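Local structure of DUF2235 domain-containing protein (Pseudomonas aeruginosa, 4O5P) at residues Q216-N219 and P224-L227; L479-R484 and A580-D585; H635-A640 and K650-F655. The protein is the type VI secretion phospholipase effector Tle1, which probably hydrolyses phospholipids of target-cell membranes through an alpha/beta-hydrolase catalytic domain. All coordinates share one frame; numbering follows the deposited sequence.

Interaction 1 (Q216-N219 and P224-L227)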
loop_
_atom_site.group_PDB
_atom_site.type_symbol
_atom_site.label_atom_id
_atom_site.label_comp_id
_atom_site.label_asym_id
_atom_site.label_seq_id
_atom_site.Cartn_x
_atom_site.Cartn_y
_atom_site.Cartn_z
ATOM N N GLN A 216 -21.021 33.860 8.173
ATOM C CA GLN A 216 -21.643 34.520 9.320
ATOM C C GLN A 216 -20.581 35.083 10.263
ATOM O O GLN A 216 -20.678 36.234 10.728
ATOM C CB GLN A 216 -22.542 33.543 10.086
ATOM C CG GLN A 216 -23.851 33.177 9.392
ATOM C CD GLN A 216 -24.563 32.030 10.093
ATOM O OE1 GLN A 216 -24.449 31.868 11.309
ATOM N NE2 GLN A 216 -25.278 31.218 9.327
ATOM N N ARG A 217 -19.562 34.269 10.530
ATOM C CA ARG A 217 -18.534 34.617 11.505
ATOM C C ARG A 217 -17.704 35.762 11.014
ATOM O O ARG A 217 -17.280 36.605 11.806
ATOM C CB ARG A 217 -17.617 33.416 11.775
ATOM C CG ARG A 217 -18.337 32.217 12.330
ATOM C CD ARG A 217 -17.372 31.078 12.563
ATOM N NE ARG A 217 -16.598 31.237 13.790
ATOM C CZ ARG A 217 -15.325 31.604 13.816
ATOM N NH1 ARG A 217 -14.686 31.839 12.677
ATOM N NH2 ARG A 217 -14.682 31.721 14.970
ATOM N N GLN A 218 -17.463 35.786 9.705
ATOM C CA GLN A 218 -16.672 36.853 9.096
ATOM C C GLN A 218 -17.453 38.183 9.088
ATOM O O GLN A 218 -16.901 39.234 9.405
ATOM C CB GLN A 218 -16.253 36.450 7.672
ATOM C CG GLN A 218 -15.655 37.582 6.836
ATOM C CD GLN A 218 -14.167 37.780 7.086
ATOM O OE1 GLN A 218 -13.765 38.370 8.089
ATOM N NE2 GLN A 218 -13.338 37.269 6.172
ATOM N N ASN A 219 -18.735 38.126 8.735
ATOM C CA ASN A 219 -19.560 39.332 8.635
ATOM C C ASN A 219 -19.957 39.885 10.002
ATOM O O ASN A 219 -20.365 41.047 10.121
ATOM C CB ASN A 219 -20.807 39.070 7.780
ATOM C CG ASN A 219 -20.475 38.863 6.312
ATOM O OD1 ASN A 219 -19.320 38.656 5.954
ATOM N ND2 ASN A 219 -21.494 38.904 5.457
ATOM N N PRO A 224 -12.393 33.112 17.027
ATOM C CA PRO A 224 -11.231 33.303 16.149
ATOM C C PRO A 224 -11.590 33.357 14.660
ATOM O O PRO A 224 -12.514 32.655 14.235
ATOM C CB PRO A 224 -10.373 32.050 16.425
ATOM C CG PRO A 224 -11.114 31.263 17.523
ATOM C CD PRO A 224 -12.528 31.707 17.444
ATOM N N HIS A 225 -10.873 34.173 13.884
ATOM C CA HIS A 225 -11.012 34.145 12.428
ATOM C C HIS A 225 -10.353 32.876 11.872
ATOM O O HIS A 225 -9.143 32.711 11.992
ATOM C CB HIS A 225 -10.356 35.369 11.775
ATOM C CG HIS A 225 -11.141 36.637 11.915
ATOM N ND1 HIS A 225 -11.885 36.940 13.036
ATOM C CD2 HIS A 225 -11.273 37.697 11.082
ATOM C CE1 HIS A 225 -12.447 38.127 12.885
ATOM N NE2 HIS A 225 -12.090 38.608 11.708
ATOM N N ILE A 226 -11.148 31.996 11.259
ATOM C CA ILE A 226 -10.623 30.774 10.654
ATOM C C ILE A 226 -9.943 31.078 9.329
ATOM O O ILE A 226 -10.578 31.574 8.402
ATOM C CB ILE A 226 -11.731 29.720 10.455
ATOM C CG1 ILE A 226 -12.468 29.472 11.767
ATOM C CG2 ILE A 226 -11.145 28.422 9.936
ATOM C CD1 ILE A 226 -11.550 29.185 12.931
ATOM N N LEU A 227 -8.654 30.755 9.234
ATOM C CA LEU A 227 -7.826 31.248 8.142
ATOM C C LEU A 227 -7.600 30.281 6.990
ATOM O O LEU A 227 -7.681 30.674 5.821
ATOM C CB LEU A 227 -6.468 31.684 8.679
ATOM C CG LEU A 227 -6.473 32.950 9.524
ATOM C CD1 LEU A 227 -5.078 33.252 10.018
ATOM C CD2 LEU A 227 -7.018 34.105 8.701
#

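Interaction 2 (L479-R484 and A580-D585)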
loop_
_atom_site.group_PDB
_atom_site.type_symbol
_atom_site.label_atom_id
_atom_site.label_comp_id
_atom_site.label_asym_id
_atom_site.label_seq_id
_atom_site.Cartn_x
_atom_site.Cartn_y
_atom_site.Cartn_z
ATOM N N LEU A 479 22.422 -7.820 -5.060
ATOM C CA LEU A 479 23.038 -7.927 -3.727
ATOM C C LEU A 479 22.315 -8.925 -2.820
ATOM O O LEU A 479 22.940 -9.819 -2.213
ATOM C CB LEU A 479 23.133 -6.545 -3.064
ATOM C CG LEU A 479 23.619 -6.444 -1.617
ATOM C CD1 LEU A 479 24.973 -7.138 -1.438
ATOM C CD2 LEU A 479 23.699 -4.960 -1.205
ATOM N N ILE A 480 20.997 -8.808 -2.734
ATOM C CA ILE A 480 20.283 -9.752 -1.877
ATOM C C ILE A 480 20.314 -11.178 -2.471
ATOM O O ILE A 480 20.353 -12.165 -1.733
ATOM C CB ILE A 480 18.861 -9.264 -1.529
ATOM C CG1 ILE A 480 18.291 -10.078 -0.368
ATOM C CG2 ILE A 480 17.964 -9.323 -2.738
ATOM C CD1 ILE A 480 16.962 -9.541 0.207
ATOM N N THR A 481 20.340 -11.278 -3.800
ATOM C CA THR A 481 20.552 -12.580 -4.442
ATOM C C THR A 481 21.891 -13.171 -3.991
ATOM O O THR A 481 21.960 -14.337 -3.585
ATOM C CB THR A 481 20.555 -12.463 -5.981
ATOM O OG1 THR A 481 19.255 -12.059 -6.441
ATOM C CG2 THR A 481 20.918 -13.818 -6.625
ATOM N N ALA A 482 22.953 -12.363 -4.071
ATOM C CA ALA A 482 24.280 -12.783 -3.614
ATOM C C ALA A 482 24.242 -13.294 -2.178
ATOM O O ALA A 482 24.832 -14.326 -1.877
ATOM C CB ALA A 482 25.294 -11.643 -3.751
ATOM N N TRP A 483 23.540 -12.583 -1.295
ATOM C CA TRP A 483 23.391 -13.041 0.091
ATOM C C TRP A 483 22.639 -14.370 0.203
ATOM O O TRP A 483 23.001 -15.225 1.017
ATOM C CB TRP A 483 22.673 -11.978 0.920
ATOM C CG TRP A 483 22.379 -12.375 2.346
ATOM C CD1 TRP A 483 23.178 -12.168 3.437
ATOM C CD2 TRP A 483 21.181 -12.990 2.839
ATOM N NE1 TRP A 483 22.545 -12.623 4.583
ATOM C CE2 TRP A 483 21.326 -13.142 4.239
ATOM C CE3 TRP A 483 20.006 -13.451 2.229
ATOM C CZ2 TRP A 483 20.342 -13.728 5.035
ATOM C CZ3 TRP A 483 19.025 -14.021 3.021
ATOM C CH2 TRP A 483 19.198 -14.151 4.410
ATOM N N ARG A 484 21.594 -14.539 -0.607
ATOM C CA ARG A 484 20.845 -15.799 -0.631
ATOM C C ARG A 484 21.675 -16.965 -1.159
ATOM O O ARG A 484 21.469 -18.093 -0.731
ATOM C CB ARG A 484 19.557 -15.689 -1.464
ATOM C CG ARG A 484 18.492 -14.800 -0.869
ATOM C CD ARG A 484 17.394 -14.481 -1.901
ATOM N NE ARG A 484 16.501 -13.478 -1.327
ATOM C CZ ARG A 484 15.871 -12.556 -2.036
ATOM N NH1 ARG A 484 16.009 -12.521 -3.354
ATOM N NH2 ARG A 484 15.101 -11.682 -1.421
ATOM N N ALA A 580 14.542 -23.467 0.201
ATOM C CA ALA A 580 14.589 -24.605 -0.718
ATOM C C ALA A 580 14.178 -24.164 -2.126
ATOM O O ALA A 580 14.722 -24.665 -3.138
ATOM C CB ALA A 580 13.713 -25.749 -0.223
ATOM N N GLU A 581 13.214 -23.234 -2.177
ATOM C CA GLU A 581 12.777 -22.644 -3.446
ATOM C C GLU A 581 13.893 -21.890 -4.153
ATOM O O GLU A 581 14.224 -22.199 -5.306
ATOM C CB GLU A 581 11.568 -21.722 -3.248
ATOM C CG GLU A 581 10.299 -22.474 -2.955
ATOM C CD GLU A 581 9.106 -21.574 -2.886
ATOM O OE1 GLU A 581 9.278 -20.377 -2.608
ATOM O OE2 GLU A 581 7.988 -22.066 -3.100
ATOM N N PHE A 582 14.461 -20.897 -3.469
ATOM C CA PHE A 582 15.603 -20.169 -3.999
ATOM C C PHE A 582 16.693 -21.114 -4.483
ATOM O O PHE A 582 17.221 -20.945 -5.581
ATOM C CB PHE A 582 16.208 -19.221 -2.966
ATOM C CG PHE A 582 17.417 -18.503 -3.478
ATOM C CD1 PHE A 582 17.278 -17.367 -4.256
ATOM C CD2 PHE A 582 18.690 -18.982 -3.224
ATOM C CE1 PHE A 582 18.390 -16.720 -4.748
ATOM C CE2 PHE A 582 19.808 -18.332 -3.718
ATOM C CZ PHE A 582 19.660 -17.206 -4.483
ATOM N N ALA A 583 17.029 -22.108 -3.662
ATOM C CA ALA A 583 18.073 -23.068 -4.035
ATOM C C ALA A 583 17.753 -23.770 -5.355
ATOM O O ALA A 583 18.598 -23.822 -6.259
ATOM C CB ALA A 583 18.284 -24.083 -2.915
ATOM N N HIS A 584 16.537 -24.314 -5.455
ATOM C CA HIS A 584 16.089 -24.947 -6.696
ATOM C C HIS A 584 16.219 -24.012 -7.907
ATOM O O HIS A 584 16.822 -24.384 -8.936
ATOM C CB HIS A 584 14.639 -25.416 -6.568
ATOM C CG HIS A 584 14.122 -26.117 -7.789
ATOM N ND1 HIS A 584 13.227 -25.533 -8.659
ATOM C CD2 HIS A 584 14.394 -27.342 -8.296
ATOM C CE1 HIS A 584 12.957 -26.375 -9.639
ATOM N NE2 HIS A 584 13.657 -27.477 -9.448
ATOM N N ASP A 585 15.656 -22.809 -7.787
ATOM C CA ASP A 585 15.720 -21.832 -8.874
ATOM C C ASP A 585 17.164 -21.528 -9.272
ATOM O O ASP A 585 17.489 -21.404 -10.457
ATOM C CB ASP A 585 15.035 -20.514 -8.470
ATOM C CG ASP A 585 13.526 -20.636 -8.365
ATOM O OD1 ASP A 585 12.974 -21.689 -8.757
ATOM O OD2 ASP A 585 12.886 -19.671 -7.886
#

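Interaction 3 (H635-A640 and K650-F655)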
loop_
_atom_site.group_PDB
_atom_site.type_symbol
_atom_site.label_atom_id
_atom_site.label_comp_id
_atom_site.label_asym_id
_atom_site.label_seq_id
_atom_site.Cartn_x
_atom_site.Cartn_y
_atom_site.Cartn_z
ATOM N N HIS A 635 30.759 -13.408 -5.061
ATOM C CA HIS A 635 32.224 -13.516 -4.913
ATOM C C HIS A 635 32.942 -12.318 -4.274
ATOM O O HIS A 635 34.123 -12.416 -3.922
ATOM C CB HIS A 635 32.883 -13.906 -6.234
ATOM C CG HIS A 635 32.457 -15.254 -6.721
ATOM N ND1 HIS A 635 32.738 -16.413 -6.028
ATOM C CD2 HIS A 635 31.752 -15.628 -7.813
ATOM C CE1 HIS A 635 32.232 -17.444 -6.681
ATOM N NE2 HIS A 635 31.614 -16.993 -7.758
ATOM N N GLN A 636 32.244 -11.199 -4.111
ATOM C CA GLN A 636 32.815 -10.072 -3.395
ATOM C C GLN A 636 32.227 -9.983 -2.000
ATOM O O GLN A 636 32.756 -9.288 -1.135
ATOM C CB GLN A 636 32.595 -8.780 -4.175
ATOM C CG GLN A 636 33.811 -8.440 -5.039
ATOM C CD GLN A 636 33.442 -7.870 -6.384
ATOM O OE1 GLN A 636 32.312 -7.414 -6.588
ATOM N NE2 GLN A 636 34.396 -7.884 -7.316
ATOM N N LEU A 637 31.136 -10.711 -1.785
ATOM C CA LEU A 637 30.460 -10.730 -0.494
ATOM C C LEU A 637 31.120 -11.734 0.464
ATOM O O LEU A 637 31.355 -11.434 1.645
ATOM C CB LEU A 637 28.984 -11.094 -0.700
ATOM C CG LEU A 637 27.984 -10.464 0.275
ATOM C CD1 LEU A 637 28.304 -8.994 0.485
ATOM C CD2 LEU A 637 26.559 -10.600 -0.222
ATOM N N PHE A 638 31.422 -12.919 -0.065
ATOM C CA PHE A 638 31.975 -14.020 0.708
ATOM C C PHE A 638 33.294 -14.444 0.065
ATOM O O PHE A 638 33.418 -14.436 -1.159
ATOM C CB PHE A 638 30.996 -15.218 0.749
ATOM C CG PHE A 638 29.657 -14.890 1.357
ATOM C CD1 PHE A 638 28.629 -14.370 0.573
ATOM C CD2 PHE A 638 29.430 -15.081 2.711
ATOM C CE1 PHE A 638 27.403 -14.060 1.143
ATOM C CE2 PHE A 638 28.219 -14.766 3.279
ATOM C CZ PHE A 638 27.198 -14.257 2.490
ATOM N N SER A 639 34.282 -14.798 0.878
ATOM C CA SER A 639 35.542 -15.302 0.333
ATOM C C SER A 639 35.363 -16.774 0.006
ATOM O O SER A 639 35.925 -17.282 -0.963
ATOM C CB SER A 639 36.688 -15.105 1.323
ATOM O OG SER A 639 36.283 -15.459 2.635
ATOM N N ALA A 640 34.546 -17.444 0.815
ATOM C CA ALA A 640 34.205 -18.846 0.614
ATOM C C ALA A 640 32.873 -19.077 1.318
ATOM O O ALA A 640 32.370 -18.162 1.974
ATOM C CB ALA A 640 35.296 -19.741 1.208
ATOM N N LYS A 650 29.389 -5.857 8.327
ATOM C CA LYS A 650 28.235 -5.092 8.756
ATOM C C LYS A 650 27.090 -5.237 7.746
ATOM O O LYS A 650 25.926 -5.347 8.144
ATOM C CB LYS A 650 28.632 -3.632 9.012
ATOM C CG LYS A 650 29.341 -3.425 10.355
ATOM C CD LYS A 650 28.522 -4.028 11.508
ATOM C CE LYS A 650 29.025 -3.585 12.898
ATOM N NZ LYS A 650 28.165 -4.117 14.013
ATOM N N LEU A 651 27.434 -5.302 6.456
ATOM C CA LEU A 651 26.448 -5.487 5.394
ATOM C C LEU A 651 25.753 -6.858 5.474
ATOM O O LEU A 651 24.495 -6.948 5.526
ATOM C CB LEU A 651 27.116 -5.296 4.034
ATOM C CG LEU A 651 26.210 -5.399 2.808
ATOM C CD1 LEU A 651 25.101 -4.333 2.863
ATOM C CD2 LEU A 651 27.027 -5.278 1.520
ATOM N N VAL A 652 26.569 -7.923 5.503
ATOM C CA VAL A 652 26.041 -9.278 5.660
ATOM C C VAL A 652 25.183 -9.396 6.934
ATOM O O VAL A 652 24.122 -10.016 6.908
ATOM C CB VAL A 652 27.152 -10.369 5.623
ATOM C CG1 VAL A 652 26.554 -11.757 5.866
ATOM C CG2 VAL A 652 27.864 -10.369 4.278
ATOM N N ALA A 653 25.622 -8.779 8.030
ATOM C CA ALA A 653 24.848 -8.799 9.275
ATOM C C ALA A 653 23.518 -8.050 9.150
ATOM O O ALA A 653 22.521 -8.443 9.763
ATOM C CB ALA A 653 25.658 -8.249 10.432
ATOM N N LEU A 654 23.496 -6.975 8.366
ATOM C CA LEU A 654 22.224 -6.297 8.097
ATOM C C LEU A 654 21.253 -7.247 7.408
ATOM O O LEU A 654 20.085 -7.325 7.794
ATOM C CB LEU A 654 22.428 -5.074 7.217
ATOM C CG LEU A 654 21.169 -4.229 6.984
ATOM C CD1 LEU A 654 20.900 -3.332 8.193
ATOM C CD2 LEU A 654 21.303 -3.378 5.718
ATOM N N PHE A 655 21.721 -7.967 6.387
ATOM C CA PHE A 655 20.805 -8.919 5.725
ATOM C C PHE A 655 20.407 -10.103 6.600
ATOM O O PHE A 655 19.261 -10.585 6.519
ATOM C CB PHE A 655 21.357 -9.406 4.377
ATOM C CG PHE A 655 21.316 -8.348 3.311
ATOM C CD1 PHE A 655 20.144 -8.099 2.611
ATOM C CD2 PHE A 655 22.437 -7.590 3.027
ATOM C CE1 PHE A 655 20.089 -7.118 1.633
ATOM C CE2 PHE A 655 22.393 -6.594 2.046
ATOM C CZ PHE A 655 21.213 -6.362 1.351
#

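Interaction 1 (Q216-N219 and P224-L227)
R217 reaches from the end of helix 195-219 to the backbone carbonyl of P224, and this polar grip dominates the contact. Both terminal nitrogens of the guanidinium converge on one oxygen. R217 NH1 donates to P224 O at 2.8 Å, with a bent N-H...O angle of 131°. The donor lies in the carbonyl plane, and the oxygen lies almost in the plane of the guanidinium. R217 NH2 also donates to P224 O, but its 2.5 Å is very short, so that exact length is doubtful. Two donors sharing one acceptor would probably limit rotation of the guanidinium. The arginine chain bends at its third torsion (chi3 79°), which turns the planar group toward the strand.

The elements joined here are consecutive in the chain. A five-residue loop, 220-224, links helix 195-219 to strand 225-236; the peptide bond before P224, its last residue, is cis. The strand belongs to the mixed, largely parallel sheet of the alpha/beta-hydrolase fold. It runs beside strand 62-71. H225 makes backbone hydrogen bonds with K63 of that strand and with C61 just before it. The far end of strand 225-236 leads to a probable nucleophile elbow, well away from this contact.

Van der Waals contacts flank the bond. P224 CD lies 3.3 Å from R217 NH2. I226 CG1 approaches R217 NH1 obliquely at 3.4 Å, and the I226 side chain also touches T160 and L161 of helix 139-162. R217 rests on L161 as well, so that helix borders both partners.

A looser contact lies beside this one. Q218 OE1 stands 4.0 Å from H225 CD2, and the amide and imidazole planes are nearly perpendicular, 82° apart. The H225 ring also meets F41, while Q218 is exposed to solvent.

Interaction 2 (L479-R484 and A580-D585)
F582 projects from helix 571-587 and lays its ring against R484 of helix 469-487. The tight part of the contact is this one pair. R484 CB sits over a face of the F582 ring in a CH-pi contact, 3.5 Å from the ring centroid and 16° off the ring normal. It is displaced toward the rim, and R484 CB comes within 3.4 Å of F582 CZ. Further along, R484 CD lies over the same face, toward its CD1-CE1 side, 3.7 Å from F582 CD1. Backbone joins in too: R484 O lies 3.4 Å from F582 CE2. The phenylalanine has CG anti to its own backbone N (chi1 178°), which carries the ring across to the neighbouring helix.

Both helices belong to the Tle1-like C-terminal domain, and the contact is a buried helix-helix interface. Across these segments F582 is the only residue of helix 571-587 that touches helix 469-487. The nearest CA atoms, those of R484 and F582, are 7.6 Å apart. F682, from a loop, meets the F582 ring with its plane roughly aligned.

Away from CB and CD the fit slackens. T481 O approaches F582 CZ obliquely at 3.8 Å, and T481 CG2 is 4.2 Å from the same carbon. The charged end of R484 leads away from F582 on an extended chain. I480 CG1 lies against one face of the guanidinium, toward its rim, and NH1 bonds to Q340 OE1. The arginine thus gives its aliphatic part to the ring and its polar end to another partner. Further round helix 571-587, A580 and H584 face solvent, while E581 forms a salt bridge with R663.

Interaction 3 (H635-A640 and K650-F655)
Helix 616-637 ends beside helix 649-657, with L637 CA and V652 CA 7.7 Å apart and F638 the first residue to leave helical geometry. L637 and V652 carry most of the contact. L637 CG meets V652 CG2 at 4.0 Å, the two side chains crossing at a slant. L637 CD1 sits between L651 and V652, 4.1 Å from L651 CD2 and equally far from V652 CG2. The side chains of L637 and L651 cross at about a right angle. L637 therefore fits against two successive residues of helix 649-657.

F638 adds a third, lighter touch. F638 CZ reaches V652 CG1 at 4.2 Å, with CG2 scarcely farther. V652 CG1 is anti to the backbone N (chi1 177°); CG2 is the methyl that meets L637. V644, from the short strand 643-644 in the connection between the helices, touches both F638 and V652. R487 of helix 469-487 also touches both.

All four contacting residues are buried, and every contact between them is apolar. The pairing thus relies on shape and the exclusion of water rather than on directed bonds.

Interaction 1 is a surface contact in the alpha/beta-hydrolase part of the protein. Interactions 2 and 3 are buried within the Tle1-like C-terminal domain, on the opposite side of the chain's centre, with centres about 63 Å from that of interaction 1. Interactions 2 and 3 adjoin, their centres 14 Å apart. W483 and L479 of the 479-484 segment pack on F655 of the 650-655 segment, and the backbone N of W483 also packs on L637, so helix 469-487 bridges the two contacts. The chemistry follows the setting. Charge meets a carbonyl at the surface, an arginine's aliphatic part meets an aromatic face in interaction 2, and interaction 3 is wholly hydrocarbon.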